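PDB 2ZXR: single-stranded-DNA-specific exonuclease RecJ from Thermus thermophilus, which degrades single-stranded DNA in the 5' to 3' direction, using divalent metal ions, with no detectable activity on single-stranded RNA. Local coordinates for residues 440-444 / 508-512; 429-435 / 460-464; 31-35 / 446-450. Numbering follows the deposited sequence.

Interaction 1 (440-444 / 508-512); sequences LPQVF and LLSEN
Residues 440-444 form the first part of helix 440-447, with phi/psi near -60/-45 and the bond Phe-444 N to Leu-440 O (2.7 Å) closing a regular turn. Residues 508-512 are a run of extended chain inside the long strand 503-514. The two axes approach to 9.0 Å and run almost at right angles, their N-to-C directions 102° apart (signed crossing angle -102°), so the helix lies across the strand. The closest CA pair is Phe-444 with Leu-509, 6.8 Å apart. CA-to-CB bonds of Leu-509 and Glu-511 point toward the helix, whereas that of Ser-510 points away, and its OG bonds back to Leu-508 O at 3.0 Å.

Leu-509 (chi1 -150°) is the centre of the contact. Leu-509 CD1 sits against the helical turn, 3.6 Å from Leu-440 O, 3.8 Å from Phe-444 CB and 4.1 Å from Val-443 CG1, and Leu-509 CD2 meets Leu-440 CD1 at 4.3 Å. Phe-444, with chi1 t (-178°) and chi2 84°, reaches over to the strand, so that Glu-511 CB stands over one ring face, 3.7 Å from the ring centroid and 17° off the normal, a CH-pi contact; Phe-444 CZ lies 3.6 Å from Glu-511 CB. The carboxylate of Glu-511 turns to Tyr-520 of the adjacent strand 517-528, bonding its hydroxyl.

Helix laid on sheet is the general principle illustrated here, within the RecJ OB domain. No hydrogen bond links the two segments, so their cohesion rests on apolar contact and the aliphatic base of an acidic side chain.

Interaction 2 (429-435 / 460-464); sequences ALLDLLP and PLFLL
Three backbone hydrogen bonds tie residues 429-435 to 460-464: Leu-431 N to Leu-461 O (2.8 Å), Leu-463 N to Asp-432 O (2.9 Å) and Leu-434 N to Leu-463 O (2.9 Å). The last two flank a parallel bridge between Leu-433 and Leu-463, whose CA atoms are 4.7 Å apart. A water extends the ladder, donating to Ala-429 O and accepting from Leu-461 N, both at 2.7 Å. Asp-432 accepts a weak bond from Leu-433 N at its OD2 (2.5 Å); the same oxygen forms a salt bridge with Arg-633 of helix 624-639.

Between Leu-430 and Asp-432 the extended chain is interrupted at Leu-431 (phi/psi -71/-48), and the end-to-end directions of the two segments diverge by 62°. Topologically this is the strand pair of a beta-alpha-beta unit: strand 426-433, helix 440-447 and strand 462-466, the connecting helix covering the sheet.

On the face covered by helix 440-447, Phe-462 (chi1 -71°, chi2 89°) is lodged among Leu-434 CD1, 3.6 Å from Phe-462 CG, Leu-431 CD1, 3.9 Å from Phe-462 CE2, and Pro-435 CD, 4.2 Å from Phe-462 CE2. Leu-433 and Leu-463 lie on the opposite face, where Leu-433 meets helix 624-639 and Leu-433 CD1 touches Leu-463 CD2 at 3.4 Å. Leu-430 CG packs against Leu-463 CB at 4.0 Å, and Leu-434 CD2 against Leu-464 CD2 at 3.7 Å.

Interaction 3 (31-35 / 446-450); sequences AALAY and ELALL
Tyr-35 supplies the one direct hydrogen bond between residues 31-35, part of helix 29-37, and residues 446-450, in the C-terminal part of helix 440-447 and the helical phi/psi that follow it, where Leu-450 N bonds to Leu-447 O (3.0 Å). With chi1 -65° and chi2 -58°, the phenol reaches across so that Tyr-35 OH donates to Glu-446 O at 2.6 Å. Tyr-35 OH passes 3.1 Å from Leu-449 CB, and Tyr-35 CE1 lies 3.4 Å from Leu-450 CG.

Small residues let the backbones close in: the CA atoms of Ala-31 and Leu-447 are 5.4 Å apart. Leu-447 (m, t) swings CD2 to 3.9 Å from Ala-31 CB, while Leu-450, also m, t, sets CD1 3.8 Å from Ala-34 CB. Glu-446 rests its CB 3.8 Å from Ala-31 CB. A water donates to Glu-446 OE1 (2.9 Å) and accepts from Ala-31 N (2.7 Å); Glu-446 OE2 pairs in a salt bridge with Arg-625 of helix 624-639.

The contact thus joins an N-terminal helix to the C-terminal part of a helix in the OB domain; Ala-32 faces helix 15-25, and Ala-34 also touches Leu-431 of strand 426-433.

How the interactions relate
Helix 440-447 is the common element: its first turn carries interaction 1, its C-terminal part carries interaction 3, and it connects the two strands paired in interaction 2. The three centres lie about 12 Å from one another. Interactions 1 and 2 reach the same mixed sheet through neighbouring strands and touch where Leu-508 CD2 meets Leu-461 CD2 at 3.5 Å and Leu-440 CD2 meets Leu-434 CG at 4.0 Å. Between interactions 2 and 3, Phe-462 CE1 packs on Leu-447 CD1 (3.7 Å) and Leu-431 CD2 on Leu-33 CB (3.8 Å). All three lie away from the magnesium site formed by Asp-84, Asp-136, His-160, His-161 and Asp-221.

Interaction 1 (440-444 / 508-512)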
loop_
_atom_site.group_PDB
_atom_site.type_symbol
_atom_site.label_atom_id
_atom_site.label_comp_id
_atom_site.label_asym_id
_atom_site.label_seq_id
_atom_site.Cartn_x
_atom_site.Cartn_y
_atom_site.Cartn_z
ATOM N N LEU A 440 13.715 2.649 -18.071
ATOM C CA LEU A 440 12.423 2.902 -17.433
ATOM C C LEU A 440 11.168 2.288 -18.076
ATOM O O LEU A 440 10.276 1.802 -17.376
ATOM C CB LEU A 440 12.248 4.403 -17.236
ATOM C CG LEU A 440 13.343 5.007 -16.335
ATOM C CD1 LEU A 440 12.987 6.456 -16.033
ATOM C CD2 LEU A 440 13.475 4.189 -15.017
ATOM N N PRO A 441 11.063 2.329 -19.409
ATOM C CA PRO A 441 9.883 1.743 -20.067
ATOM C C PRO A 441 9.773 0.244 -19.754
ATOM O O PRO A 441 8.696 -0.257 -19.342
ATOM C CB PRO A 441 10.147 2.007 -21.559
ATOM C CG PRO A 441 10.909 3.331 -21.518
ATOM C CD PRO A 441 11.865 3.138 -20.344
ATOM N N GLN A 442 10.890 -0.463 -19.908
ATOM C CA GLN A 442 10.893 -1.891 -19.650
ATOM C C GLN A 442 10.606 -2.166 -18.185
ATOM O O GLN A 442 9.872 -3.106 -17.861
ATOM C CB GLN A 442 12.241 -2.525 -20.050
ATOM C CG GLN A 442 12.348 -4.043 -19.771
ATOM C CD GLN A 442 11.345 -4.876 -20.565
ATOM O OE1 GLN A 442 11.099 -6.052 -20.247
ATOM N NE2 GLN A 442 10.763 -4.278 -21.606
ATOM N N VAL A 443 11.203 -1.373 -17.294
ATOM C CA VAL A 443 10.954 -1.581 -15.879
ATOM C C VAL A 443 9.466 -1.340 -15.627
ATOM O O VAL A 443 8.821 -2.113 -14.926
ATOM C CB VAL A 443 11.793 -0.634 -14.987
ATOM C CG1 VAL A 443 11.284 -0.707 -13.522
ATOM C CG2 VAL A 443 13.282 -1.068 -15.031
ATOM N N PHE A 444 8.933 -0.259 -16.197
ATOM C CA PHE A 444 7.523 0.036 -16.024
ATOM C C PHE A 444 6.655 -1.116 -16.494
ATOM O O PHE A 444 5.770 -1.537 -15.771
ATOM C CB PHE A 444 7.113 1.293 -16.777
ATOM C CG PHE A 444 5.669 1.650 -16.578
ATOM C CD1 PHE A 444 5.268 2.375 -15.460
ATOM C CD2 PHE A 444 4.691 1.201 -17.480
ATOM C CE1 PHE A 444 3.901 2.656 -15.230
ATOM C CE2 PHE A 444 3.323 1.469 -17.264
ATOM C CZ PHE A 444 2.932 2.197 -16.140
ATOM N N LEU A 508 7.151 7.330 -7.525
ATOM C CA LEU A 508 6.460 6.335 -8.341
ATOM C C LEU A 508 6.888 6.475 -9.797
ATOM O O LEU A 508 6.847 7.580 -10.354
ATOM C CB LEU A 508 4.943 6.557 -8.242
ATOM C CG LEU A 508 4.360 6.428 -6.834
ATOM C CD1 LEU A 508 3.001 7.195 -6.715
ATOM C CD2 LEU A 508 4.187 4.921 -6.533
ATOM N N LEU A 509 7.284 5.367 -10.411
ATOM C CA LEU A 509 7.683 5.376 -11.816
ATOM C C LEU A 509 6.370 5.530 -12.584
ATOM O O LEU A 509 5.478 4.686 -12.476
ATOM C CB LEU A 509 8.326 4.047 -12.223
ATOM C CG LEU A 509 9.399 4.071 -13.331
ATOM C CD1 LEU A 509 9.307 2.793 -14.094
ATOM C CD2 LEU A 509 9.295 5.285 -14.264
ATOM N N SER A 510 6.254 6.584 -13.375
ATOM C CA SER A 510 5.012 6.813 -14.094
ATOM C C SER A 510 5.142 6.821 -15.612
ATOM O O SER A 510 6.173 7.235 -16.172
ATOM C CB SER A 510 4.423 8.154 -13.654
ATOM O OG SER A 510 4.611 8.325 -12.272
ATOM N N GLU A 511 4.078 6.358 -16.267
ATOM C CA GLU A 511 4.007 6.363 -17.724
ATOM C C GLU A 511 2.946 7.422 -17.984
ATOM O O GLU A 511 1.758 7.163 -17.800
ATOM C CB GLU A 511 3.535 5.016 -18.273
ATOM C CG GLU A 511 3.461 4.971 -19.818
ATOM C CD GLU A 511 3.062 3.593 -20.368
ATOM O OE1 GLU A 511 1.897 3.191 -20.185
ATOM O OE2 GLU A 511 3.916 2.903 -20.978
ATOM N N ASN A 512 3.369 8.619 -18.372
ATOM C CA ASN A 512 2.423 9.696 -18.632
ATOM C C ASN A 512 2.157 9.840 -20.126
ATOM O O ASN A 512 3.078 9.974 -20.925
ATOM C CB ASN A 512 2.947 11.023 -18.067
ATOM C CG ASN A 512 3.130 10.977 -16.564
ATOM O OD1 ASN A 512 2.322 10.392 -15.859
ATOM N ND2 ASN A 512 4.187 11.608 -16.071
#

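Interaction 2 (429-435 / 460-464)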
loop_
_atom_site.group_PDB
_atom_site.type_symbol
_atom_site.label_atom_id
_atom_site.label_comp_id
_atom_site.label_asym_id
_atom_site.label_seq_id
_atom_site.Cartn_x
_atom_site.Cartn_y
_atom_site.Cartn_z
ATOM N N ALA A 429 8.912 2.949 2.470
ATOM C CA ALA A 429 9.667 1.787 2.017
ATOM C C ALA A 429 10.132 1.983 0.568
ATOM O O ALA A 429 9.332 2.181 -0.341
ATOM C CB ALA A 429 8.800 0.520 2.145
ATOM N N LEU A 430 11.440 1.935 0.365
ATOM C CA LEU A 430 12.005 2.131 -0.963
ATOM C C LEU A 430 12.432 0.793 -1.524
ATOM O O LEU A 430 13.142 0.037 -0.861
ATOM C CB LEU A 430 13.202 3.074 -0.902
ATOM C CG LEU A 430 13.019 4.588 -0.795
ATOM C CD1 LEU A 430 11.760 5.023 -1.526
ATOM C CD2 LEU A 430 12.949 4.990 0.645
ATOM N N LEU A 431 11.988 0.509 -2.739
ATOM C CA LEU A 431 12.294 -0.740 -3.417
ATOM C C LEU A 431 13.753 -0.781 -3.838
ATOM O O LEU A 431 14.455 -1.752 -3.581
ATOM C CB LEU A 431 11.428 -0.894 -4.676
ATOM C CG LEU A 431 10.987 -2.251 -5.237
ATOM C CD1 LEU A 431 11.181 -2.222 -6.758
ATOM C CD2 LEU A 431 11.718 -3.388 -4.614
ATOM N N ASP A 432 14.217 0.291 -4.459
ATOM C CA ASP A 432 15.588 0.311 -4.947
ATOM C C ASP A 432 15.878 1.677 -5.537
ATOM O O ASP A 432 14.996 2.531 -5.604
ATOM C CB ASP A 432 15.715 -0.751 -6.041
ATOM C CG ASP A 432 17.116 -0.865 -6.602
ATOM O OD1 ASP A 432 17.240 -1.350 -7.753
ATOM O OD2 ASP A 432 18.088 -0.491 -5.909
ATOM N N LEU A 433 17.126 1.867 -5.961
ATOM C CA LEU A 433 17.582 3.096 -6.609
ATOM C C LEU A 433 16.938 3.041 -7.997
ATOM O O LEU A 433 16.899 1.984 -8.599
ATOM C CB LEU A 433 19.107 3.067 -6.768
ATOM C CG LEU A 433 20.105 3.722 -5.799
ATOM C CD1 LEU A 433 19.368 4.598 -4.834
ATOM C CD2 LEU A 433 20.946 2.668 -5.074
ATOM N N LEU A 434 16.423 4.155 -8.501
ATOM C CA LEU A 434 15.804 4.156 -9.833
ATOM C C LEU A 434 16.870 3.824 -10.883
ATOM O O LEU A 434 17.995 4.282 -10.773
ATOM C CB LEU A 434 15.221 5.531 -10.156
ATOM C CG LEU A 434 14.317 5.596 -11.392
ATOM C CD1 LEU A 434 12.981 4.956 -11.050
ATOM C CD2 LEU A 434 14.108 7.037 -11.823
ATOM N N PRO A 435 16.529 2.996 -11.895
ATOM C CA PRO A 435 17.456 2.608 -12.973
ATOM C C PRO A 435 17.720 3.795 -13.883
ATOM O O PRO A 435 17.126 4.848 -13.700
ATOM C CB PRO A 435 16.693 1.502 -13.709
ATOM C CG PRO A 435 15.916 0.853 -12.614
ATOM C CD PRO A 435 15.365 2.095 -11.885
ATOM N N PRO A 460 5.156 0.183 -5.868
ATOM C CA PRO A 460 6.529 0.381 -5.371
ATOM C C PRO A 460 7.078 1.804 -5.542
ATOM O O PRO A 460 6.742 2.506 -6.512
ATOM C CB PRO A 460 7.344 -0.617 -6.190
ATOM C CG PRO A 460 6.594 -0.707 -7.451
ATOM C CD PRO A 460 5.142 -0.752 -7.007
ATOM N N LEU A 461 7.937 2.214 -4.607
ATOM C CA LEU A 461 8.573 3.524 -4.672
ATOM C C LEU A 461 10.076 3.368 -4.892
ATOM O O LEU A 461 10.723 2.529 -4.243
ATOM C CB LEU A 461 8.358 4.302 -3.383
ATOM C CG LEU A 461 6.930 4.677 -3.023
ATOM C CD1 LEU A 461 6.902 5.094 -1.554
ATOM C CD2 LEU A 461 6.430 5.786 -3.954
ATOM N N PHE A 462 10.627 4.162 -5.805
ATOM C CA PHE A 462 12.060 4.108 -6.080
ATOM C C PHE A 462 12.734 5.313 -5.437
ATOM O O PHE A 462 12.112 6.350 -5.173
ATOM C CB PHE A 462 12.371 4.134 -7.592
ATOM C CG PHE A 462 11.992 2.876 -8.320
ATOM C CD1 PHE A 462 10.719 2.720 -8.858
ATOM C CD2 PHE A 462 12.894 1.831 -8.432
ATOM C CE1 PHE A 462 10.350 1.528 -9.500
ATOM C CE2 PHE A 462 12.542 0.644 -9.060
ATOM C CZ PHE A 462 11.259 0.492 -9.601
ATOM N N LEU A 463 14.031 5.184 -5.212
ATOM C CA LEU A 463 14.769 6.271 -4.625
ATOM C C LEU A 463 15.564 6.921 -5.740
ATOM O O LEU A 463 16.163 6.228 -6.549
ATOM C CB LEU A 463 15.705 5.723 -3.553
ATOM C CG LEU A 463 16.699 6.685 -2.903
ATOM C CD1 LEU A 463 15.949 7.677 -1.986
ATOM C CD2 LEU A 463 17.717 5.869 -2.095
ATOM N N LEU A 464 15.513 8.244 -5.804
ATOM C CA LEU A 464 16.283 9.019 -6.758
ATOM C C LEU A 464 17.110 9.925 -5.849
ATOM O O LEU A 464 16.701 10.217 -4.704
ATOM C CB LEU A 464 15.418 9.868 -7.678
ATOM C CG LEU A 464 14.631 9.114 -8.748
ATOM C CD1 LEU A 464 13.536 8.282 -8.070
ATOM C CD2 LEU A 464 14.018 10.110 -9.735
HETATM O O HOH W 1 8.308 0.735 -2.323
#

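Interaction 3 (31-35 / 446-450)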
loop_
_atom_site.group_PDB
_atom_site.type_symbol
_atom_site.label_atom_id
_atom_site.label_comp_id
_atom_site.label_asym_id
_atom_site.label_seq_id
_atom_site.Cartn_x
_atom_site.Cartn_y
_atom_site.Cartn_z
ATOM N N ALA A 31 11.929 -5.324 -10.844
ATOM C CA ALA A 31 10.616 -5.910 -10.658
ATOM C C ALA A 31 10.720 -7.216 -9.863
ATOM O O ALA A 31 9.893 -7.491 -8.984
ATOM C CB ALA A 31 9.966 -6.154 -12.019
ATOM N N ALA A 32 11.740 -8.024 -10.154
ATOM C CA ALA A 32 11.907 -9.282 -9.421
ATOM C C ALA A 32 12.103 -9.001 -7.934
ATOM O O ALA A 32 11.697 -9.788 -7.095
ATOM C CB ALA A 32 13.092 -10.075 -9.967
ATOM N N LEU A 33 12.736 -7.883 -7.611
ATOM C CA LEU A 33 12.947 -7.513 -6.217
ATOM C C LEU A 33 11.567 -7.338 -5.559
ATOM O O LEU A 33 11.311 -7.846 -4.454
ATOM C CB LEU A 33 13.716 -6.193 -6.156
ATOM C CG LEU A 33 15.104 -6.165 -5.525
ATOM C CD1 LEU A 33 15.862 -4.906 -5.977
ATOM C CD2 LEU A 33 14.955 -6.185 -4.020
ATOM N N ALA A 34 10.688 -6.612 -6.246
ATOM C CA ALA A 34 9.323 -6.357 -5.761
ATOM C C ALA A 34 8.549 -7.674 -5.602
ATOM O O ALA A 34 7.963 -7.951 -4.542
ATOM C CB ALA A 34 8.595 -5.424 -6.726
ATOM N N TYR A 35 8.555 -8.499 -6.647
ATOM C CA TYR A 35 7.865 -9.780 -6.560
ATOM C C TYR A 35 8.415 -10.621 -5.406
ATOM O O TYR A 35 7.633 -11.187 -4.624
ATOM C CB TYR A 35 7.983 -10.552 -7.873
ATOM C CG TYR A 35 7.293 -9.868 -9.017
ATOM C CD1 TYR A 35 5.933 -9.574 -8.956
ATOM C CD2 TYR A 35 7.999 -9.484 -10.150
ATOM C CE1 TYR A 35 5.304 -8.906 -10.002
ATOM C CE2 TYR A 35 7.390 -8.817 -11.186
ATOM C CZ TYR A 35 6.045 -8.526 -11.114
ATOM O OH TYR A 35 5.444 -7.840 -12.140
ATOM N N GLU A 446 7.403 -4.194 -16.723
ATOM C CA GLU A 446 7.606 -5.369 -15.861
ATOM C C GLU A 446 6.873 -5.272 -14.511
ATOM O O GLU A 446 6.437 -6.292 -13.966
ATOM C CB GLU A 446 9.114 -5.624 -15.653
ATOM C CG GLU A 446 9.814 -6.248 -16.880
ATOM C CD GLU A 446 11.335 -6.164 -16.814
ATOM O OE1 GLU A 446 11.877 -5.828 -15.740
ATOM O OE2 GLU A 446 11.997 -6.436 -17.838
ATOM N N LEU A 447 6.744 -4.061 -13.977
ATOM C CA LEU A 447 6.042 -3.826 -12.709
ATOM C C LEU A 447 4.523 -3.937 -12.888
ATOM O O LEU A 447 3.788 -4.111 -11.916
ATOM C CB LEU A 447 6.348 -2.425 -12.177
ATOM C CG LEU A 447 7.788 -2.231 -11.712
ATOM C CD1 LEU A 447 8.035 -0.777 -11.330
ATOM C CD2 LEU A 447 8.053 -3.143 -10.543
ATOM N N ALA A 448 4.073 -3.831 -14.135
ATOM C CA ALA A 448 2.660 -3.881 -14.476
ATOM C C ALA A 448 1.947 -5.099 -13.928
ATOM O O ALA A 448 0.809 -5.001 -13.481
ATOM C CB ALA A 448 2.492 -3.836 -16.000
ATOM N N LEU A 449 2.619 -6.245 -13.969
ATOM C CA LEU A 449 2.031 -7.491 -13.504
ATOM C C LEU A 449 1.653 -7.506 -12.023
ATOM O O LEU A 449 0.885 -8.357 -11.599
ATOM C CB LEU A 449 2.979 -8.660 -13.800
ATOM C CG LEU A 449 2.949 -9.117 -15.265
ATOM C CD1 LEU A 449 1.520 -9.552 -15.606
ATOM C CD2 LEU A 449 3.410 -7.977 -16.195
ATOM N N LEU A 450 2.205 -6.568 -11.254
ATOM C CA LEU A 450 1.933 -6.469 -9.826
ATOM C C LEU A 450 0.503 -6.057 -9.532
ATOM O O LEU A 450 -0.003 -6.254 -8.425
ATOM C CB LEU A 450 2.873 -5.449 -9.181
ATOM C CG LEU A 450 4.203 -6.003 -8.673
ATOM C CD1 LEU A 450 5.116 -4.846 -8.241
ATOM C CD2 LEU A 450 3.922 -6.962 -7.510
HETATM O O HOH W 2 12.938 -4.793 -13.289
#